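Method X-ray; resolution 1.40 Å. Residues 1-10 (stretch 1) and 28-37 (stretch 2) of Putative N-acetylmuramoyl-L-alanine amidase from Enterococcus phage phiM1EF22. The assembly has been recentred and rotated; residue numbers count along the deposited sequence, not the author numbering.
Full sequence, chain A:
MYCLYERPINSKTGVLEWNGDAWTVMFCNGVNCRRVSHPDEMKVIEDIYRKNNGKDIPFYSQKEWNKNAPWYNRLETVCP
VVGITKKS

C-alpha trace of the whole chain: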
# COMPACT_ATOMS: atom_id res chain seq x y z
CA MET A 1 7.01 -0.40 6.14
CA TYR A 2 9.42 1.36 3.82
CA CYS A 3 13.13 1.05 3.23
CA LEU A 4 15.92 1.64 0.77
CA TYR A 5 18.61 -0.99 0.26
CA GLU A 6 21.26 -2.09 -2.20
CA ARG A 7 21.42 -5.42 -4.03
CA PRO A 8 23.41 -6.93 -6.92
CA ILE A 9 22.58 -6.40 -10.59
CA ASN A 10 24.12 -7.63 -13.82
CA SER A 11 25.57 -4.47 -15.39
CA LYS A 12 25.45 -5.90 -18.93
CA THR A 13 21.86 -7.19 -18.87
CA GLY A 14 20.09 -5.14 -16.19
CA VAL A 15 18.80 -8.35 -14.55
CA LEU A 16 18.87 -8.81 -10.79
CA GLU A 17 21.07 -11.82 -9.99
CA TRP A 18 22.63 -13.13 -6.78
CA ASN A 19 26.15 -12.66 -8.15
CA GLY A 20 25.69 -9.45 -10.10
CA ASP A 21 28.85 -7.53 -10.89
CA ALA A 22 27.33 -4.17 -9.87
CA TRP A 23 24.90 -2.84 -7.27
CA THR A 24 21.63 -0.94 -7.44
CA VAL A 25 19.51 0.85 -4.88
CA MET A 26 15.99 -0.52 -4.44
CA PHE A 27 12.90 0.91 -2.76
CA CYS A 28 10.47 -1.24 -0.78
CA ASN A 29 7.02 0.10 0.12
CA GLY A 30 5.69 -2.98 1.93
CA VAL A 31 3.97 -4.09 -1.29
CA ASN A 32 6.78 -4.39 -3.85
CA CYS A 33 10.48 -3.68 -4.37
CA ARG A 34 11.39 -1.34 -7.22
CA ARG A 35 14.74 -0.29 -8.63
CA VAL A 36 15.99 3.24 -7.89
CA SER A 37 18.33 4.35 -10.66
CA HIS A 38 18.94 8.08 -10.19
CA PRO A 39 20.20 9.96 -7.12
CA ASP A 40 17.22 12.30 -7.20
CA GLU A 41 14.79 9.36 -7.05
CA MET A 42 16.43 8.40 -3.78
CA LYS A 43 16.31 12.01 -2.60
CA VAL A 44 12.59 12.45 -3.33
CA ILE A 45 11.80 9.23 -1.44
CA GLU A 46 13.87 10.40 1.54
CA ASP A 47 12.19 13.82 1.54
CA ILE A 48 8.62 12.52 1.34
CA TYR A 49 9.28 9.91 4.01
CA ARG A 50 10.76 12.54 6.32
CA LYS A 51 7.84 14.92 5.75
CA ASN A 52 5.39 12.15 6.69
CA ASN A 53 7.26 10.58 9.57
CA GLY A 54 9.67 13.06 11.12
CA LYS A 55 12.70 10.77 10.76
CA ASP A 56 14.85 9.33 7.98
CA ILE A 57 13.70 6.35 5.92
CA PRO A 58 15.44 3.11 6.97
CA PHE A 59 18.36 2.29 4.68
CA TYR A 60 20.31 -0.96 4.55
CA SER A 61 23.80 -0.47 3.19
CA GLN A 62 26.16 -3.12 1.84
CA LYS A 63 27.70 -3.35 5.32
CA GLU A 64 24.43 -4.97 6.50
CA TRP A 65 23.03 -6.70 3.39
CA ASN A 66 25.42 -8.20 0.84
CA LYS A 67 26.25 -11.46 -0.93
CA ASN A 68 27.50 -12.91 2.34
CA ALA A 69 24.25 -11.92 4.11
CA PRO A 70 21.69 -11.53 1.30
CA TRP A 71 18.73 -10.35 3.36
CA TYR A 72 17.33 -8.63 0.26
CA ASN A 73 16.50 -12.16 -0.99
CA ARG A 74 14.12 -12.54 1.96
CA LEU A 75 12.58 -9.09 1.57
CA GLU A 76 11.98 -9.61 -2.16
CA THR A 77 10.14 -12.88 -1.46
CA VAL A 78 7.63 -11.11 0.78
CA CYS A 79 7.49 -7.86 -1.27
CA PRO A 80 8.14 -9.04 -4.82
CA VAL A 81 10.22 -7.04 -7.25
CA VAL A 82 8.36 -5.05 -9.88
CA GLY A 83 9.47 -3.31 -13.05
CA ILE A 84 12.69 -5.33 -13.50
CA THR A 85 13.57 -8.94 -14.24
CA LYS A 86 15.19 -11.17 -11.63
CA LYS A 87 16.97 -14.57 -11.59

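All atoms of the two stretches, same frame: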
# COMPACT_ATOMS: atom_id res chain seq x y z
N MET A 1 5.85 0.43 6.48
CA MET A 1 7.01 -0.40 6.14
C MET A 1 7.64 0.02 4.83
O MET A 1 7.21 -0.39 3.74
CB MET A 1 6.63 -1.88 6.06
CG MET A 1 6.53 -2.51 7.43
SD MET A 1 6.37 -4.30 7.35
CE MET A 1 7.94 -4.78 6.63
N TYR A 2 8.66 0.85 4.95
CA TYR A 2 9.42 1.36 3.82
C TYR A 2 10.90 1.17 4.12
O TYR A 2 11.32 1.21 5.27
CB TYR A 2 9.16 2.85 3.63
CG TYR A 2 7.72 3.16 3.32
CD1 TYR A 2 7.27 3.21 2.01
CD2 TYR A 2 6.82 3.40 4.35
CE1 TYR A 2 5.95 3.48 1.73
CE2 TYR A 2 5.49 3.68 4.08
CZ TYR A 2 5.06 3.72 2.77
OH TYR A 2 3.75 4.00 2.48
N CYS A 3 11.68 0.98 3.06
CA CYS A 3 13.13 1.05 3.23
C CYS A 3 13.77 1.24 1.87
O CYS A 3 13.15 1.00 0.83
CB CYS A 3 13.69 -0.19 3.94
SG CYS A 3 13.52 -1.75 3.05
N LEU A 4 15.02 1.70 1.90
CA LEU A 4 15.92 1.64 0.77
C LEU A 4 17.02 0.64 1.10
O LEU A 4 17.40 0.48 2.26
CB LEU A 4 16.57 3.01 0.51
CG LEU A 4 15.61 4.10 0.04
CD1 LEU A 4 16.21 5.50 0.25
CD2 LEU A 4 15.27 3.87 -1.43
N TYR A 5 17.53 -0.03 0.07
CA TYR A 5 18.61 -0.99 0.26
C TYR A 5 19.36 -1.12 -1.05
O TYR A 5 18.92 -0.63 -2.09
CB TYR A 5 18.10 -2.35 0.76
CG TYR A 5 17.21 -3.08 -0.22
CD1 TYR A 5 15.85 -2.81 -0.29
CD2 TYR A 5 17.73 -4.07 -1.06
CE1 TYR A 5 15.03 -3.48 -1.19
CE2 TYR A 5 16.91 -4.76 -1.95
CZ TYR A 5 15.56 -4.46 -2.01
OH TYR A 5 14.75 -5.13 -2.90
N GLU A 6 20.49 -1.81 -1.00
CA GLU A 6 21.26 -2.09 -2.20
C GLU A 6 21.32 -3.59 -2.42
O GLU A 6 21.35 -4.36 -1.47
CB GLU A 6 22.68 -1.53 -2.06
CG GLU A 6 22.72 -0.01 -2.09
CD GLU A 6 24.09 0.54 -1.77
OE1 GLU A 6 24.21 1.30 -0.79
OE2 GLU A 6 25.04 0.23 -2.48
N ARG A 7 21.36 -4.00 -3.69
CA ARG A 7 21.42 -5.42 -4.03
C ARG A 7 22.09 -5.58 -5.39
O ARG A 7 22.17 -4.62 -6.17
CB ARG A 7 20.02 -6.06 -4.01
CG ARG A 7 19.04 -5.45 -5.00
CD ARG A 7 18.83 -6.37 -6.19
NE ARG A 7 18.17 -7.60 -5.78
CZ ARG A 7 18.64 -8.83 -5.96
NH1 ARG A 7 19.80 -9.03 -6.59
NH2 ARG A 7 17.94 -9.88 -5.52
N PRO A 8 22.63 -6.77 -5.68
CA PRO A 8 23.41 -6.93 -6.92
C PRO A 8 22.56 -6.91 -8.19
O PRO A 8 21.39 -7.33 -8.21
CB PRO A 8 24.08 -8.30 -6.74
CG PRO A 8 24.10 -8.51 -5.27
CD PRO A 8 22.81 -7.92 -4.77
N ILE A 9 23.20 -6.47 -9.27
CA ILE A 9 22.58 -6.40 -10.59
C ILE A 9 23.65 -6.73 -11.62
O ILE A 9 24.83 -6.45 -11.43
CB ILE A 9 21.94 -5.00 -10.84
CG1 ILE A 9 21.18 -4.97 -12.17
CG2 ILE A 9 22.99 -3.90 -10.83
CD1 ILE A 9 20.30 -3.75 -12.33
N ASN A 10 23.23 -7.37 -12.70
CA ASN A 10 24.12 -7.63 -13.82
C ASN A 10 24.21 -6.35 -14.66
O ASN A 10 23.22 -5.92 -15.24
CB ASN A 10 23.57 -8.77 -14.66
CG ASN A 10 24.52 -9.21 -15.77
OD1 ASN A 10 25.08 -8.39 -16.50
ND2 ASN A 10 24.69 -10.52 -15.91
N CYS A 28 11.55 -0.36 -1.20
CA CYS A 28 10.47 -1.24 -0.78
C CYS A 28 9.40 -0.41 -0.10
O CYS A 28 9.72 0.43 0.75
CB CYS A 28 10.99 -2.29 0.20
SG CYS A 28 9.68 -3.35 0.80
N ASN A 29 8.14 -0.62 -0.47
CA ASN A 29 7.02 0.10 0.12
C ASN A 29 6.08 -0.81 0.91
O ASN A 29 4.93 -0.44 1.17
CB ASN A 29 6.24 0.87 -0.95
CG ASN A 29 5.74 -0.04 -2.06
OD1 ASN A 29 5.74 -1.26 -1.91
ND2 ASN A 29 5.34 0.55 -3.18
N GLY A 30 6.54 -2.02 1.27
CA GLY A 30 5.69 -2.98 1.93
C GLY A 30 4.82 -3.79 1.00
O GLY A 30 4.23 -4.79 1.43
N VAL A 31 4.72 -3.38 -0.27
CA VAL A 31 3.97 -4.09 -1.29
C VAL A 31 4.89 -4.70 -2.34
O VAL A 31 4.76 -5.87 -2.70
CB VAL A 31 2.92 -3.16 -1.96
CG1 VAL A 31 2.15 -3.91 -3.04
CG2 VAL A 31 1.96 -2.57 -0.92
N ASN A 32 5.85 -3.91 -2.84
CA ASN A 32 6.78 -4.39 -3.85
C ASN A 32 8.14 -3.75 -3.62
O ASN A 32 8.29 -2.81 -2.83
CB ASN A 32 6.27 -4.11 -5.27
CG ASN A 32 5.83 -2.67 -5.46
OD1 ASN A 32 6.53 -1.75 -5.07
ND2 ASN A 32 4.67 -2.48 -6.08
N CYS A 33 9.14 -4.26 -4.34
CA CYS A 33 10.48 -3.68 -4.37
C CYS A 33 10.75 -3.20 -5.78
O CYS A 33 10.53 -3.94 -6.75
CB CYS A 33 11.53 -4.71 -3.93
SG CYS A 33 11.42 -5.13 -2.17
N ARG A 34 11.21 -1.96 -5.91
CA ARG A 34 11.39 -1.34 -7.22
C ARG A 34 12.78 -0.73 -7.29
O ARG A 34 13.28 -0.18 -6.30
CB ARG A 34 10.35 -0.25 -7.44
CG ARG A 34 10.25 0.17 -8.87
CD ARG A 34 9.18 1.25 -9.06
NE ARG A 34 7.82 0.77 -8.82
CZ ARG A 34 7.06 0.16 -9.74
NH1 ARG A 34 7.54 -0.10 -10.95
NH2 ARG A 34 5.83 -0.22 -9.45
N ARG A 35 13.39 -0.82 -8.46
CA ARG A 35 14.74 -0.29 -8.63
C ARG A 35 14.73 1.23 -8.62
O ARG A 35 13.86 1.88 -9.21
CB ARG A 35 15.36 -0.78 -9.93
CG ARG A 35 16.80 -0.32 -10.08
CD ARG A 35 17.36 -0.64 -11.42
NE ARG A 35 18.72 -0.13 -11.52
CZ ARG A 35 19.46 -0.18 -12.62
NH1 ARG A 35 18.97 -0.72 -13.73
NH2 ARG A 35 20.69 0.31 -12.60
N VAL A 36 15.73 1.80 -7.94
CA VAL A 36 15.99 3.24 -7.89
C VAL A 36 17.26 3.46 -8.69
O VAL A 36 18.31 2.89 -8.37
CB VAL A 36 16.18 3.70 -6.44
CG1 VAL A 36 16.49 5.18 -6.37
CG2 VAL A 36 14.94 3.37 -5.60
N SER A 37 17.19 4.28 -9.74
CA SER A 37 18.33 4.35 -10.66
C SER A 37 18.86 5.76 -10.88
O SER A 37 19.68 5.97 -11.78
CB SER A 37 18.00 3.69 -12.00
OG SER A 37 16.93 4.37 -12.62

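The two stretches are joined at one antiparallel backbone pair, Cys3 with Cys28, whose CA atoms lie 5.3 Å apart. Both hydrogen bonds of the pair are present: Cys3 N to Cys28 O at 3.1 Å (156° at the hydrogen) and Cys28 N to Cys3 O at 2.9 Å (176°). Cys28 O also receives a CA-H contact from Tyr2 CA at 3.2 Å, and Met1 O approaches Gly30 N to 3.0 Å, at an angle too poor for a hydrogen bond. The strand from Cys3 to Ile9 and the short strand beginning at Cys33 do not continue this pairing; their axes cross at -72° and approach no closer than 8.9 Å, so between these two strands the contacts are made by side chains.

Cys3 and Cys28 point to the same face of the sheet. With Cys3 at chi1 65° (p) and Cys28 at 177° (t), Cys3 SG packs 3.8 Å from Cys28 CB, while Cys28 SG accepts a hydrogen bond from Gly30 N at 3.4 Å (167°). Gly30 has phi/psi 83/-13, where a CB would jam against the preceding carbonyl and sit 3.1 Å from Met1 O.

Asn29, in the p rotamer, turns its amide back into its own loop: OD1 accepts from Val31 N at 2.9 Å and from Asn32 N at 2.8 Å, holding the turn. The m rotamer of Tyr2 (chi1 -62°) lays its ring obliquely beside this residue, with CD1 3.6 Å from Asn29 CA.

Tyr5 leaves its backbone sideways, but with chi1 64° (p), the end of the ring comes nearer to stretch 2. Its edge meets sulfur: Cys33 SG lies 5.2 Å from the Tyr5 ring centroid, 78° off the normal, and 3.4 Å from Tyr5 OH.

Farther along stretch 2, Val36 CG2 lies 4.2 Å from Leu4 CD2, an apolar contact. Arg35 is extended, all four chi angles near 180°, which carries its guanidinium to Ile9; Ile9 CD1 covers one face, 3.6 Å from Arg35 NH1.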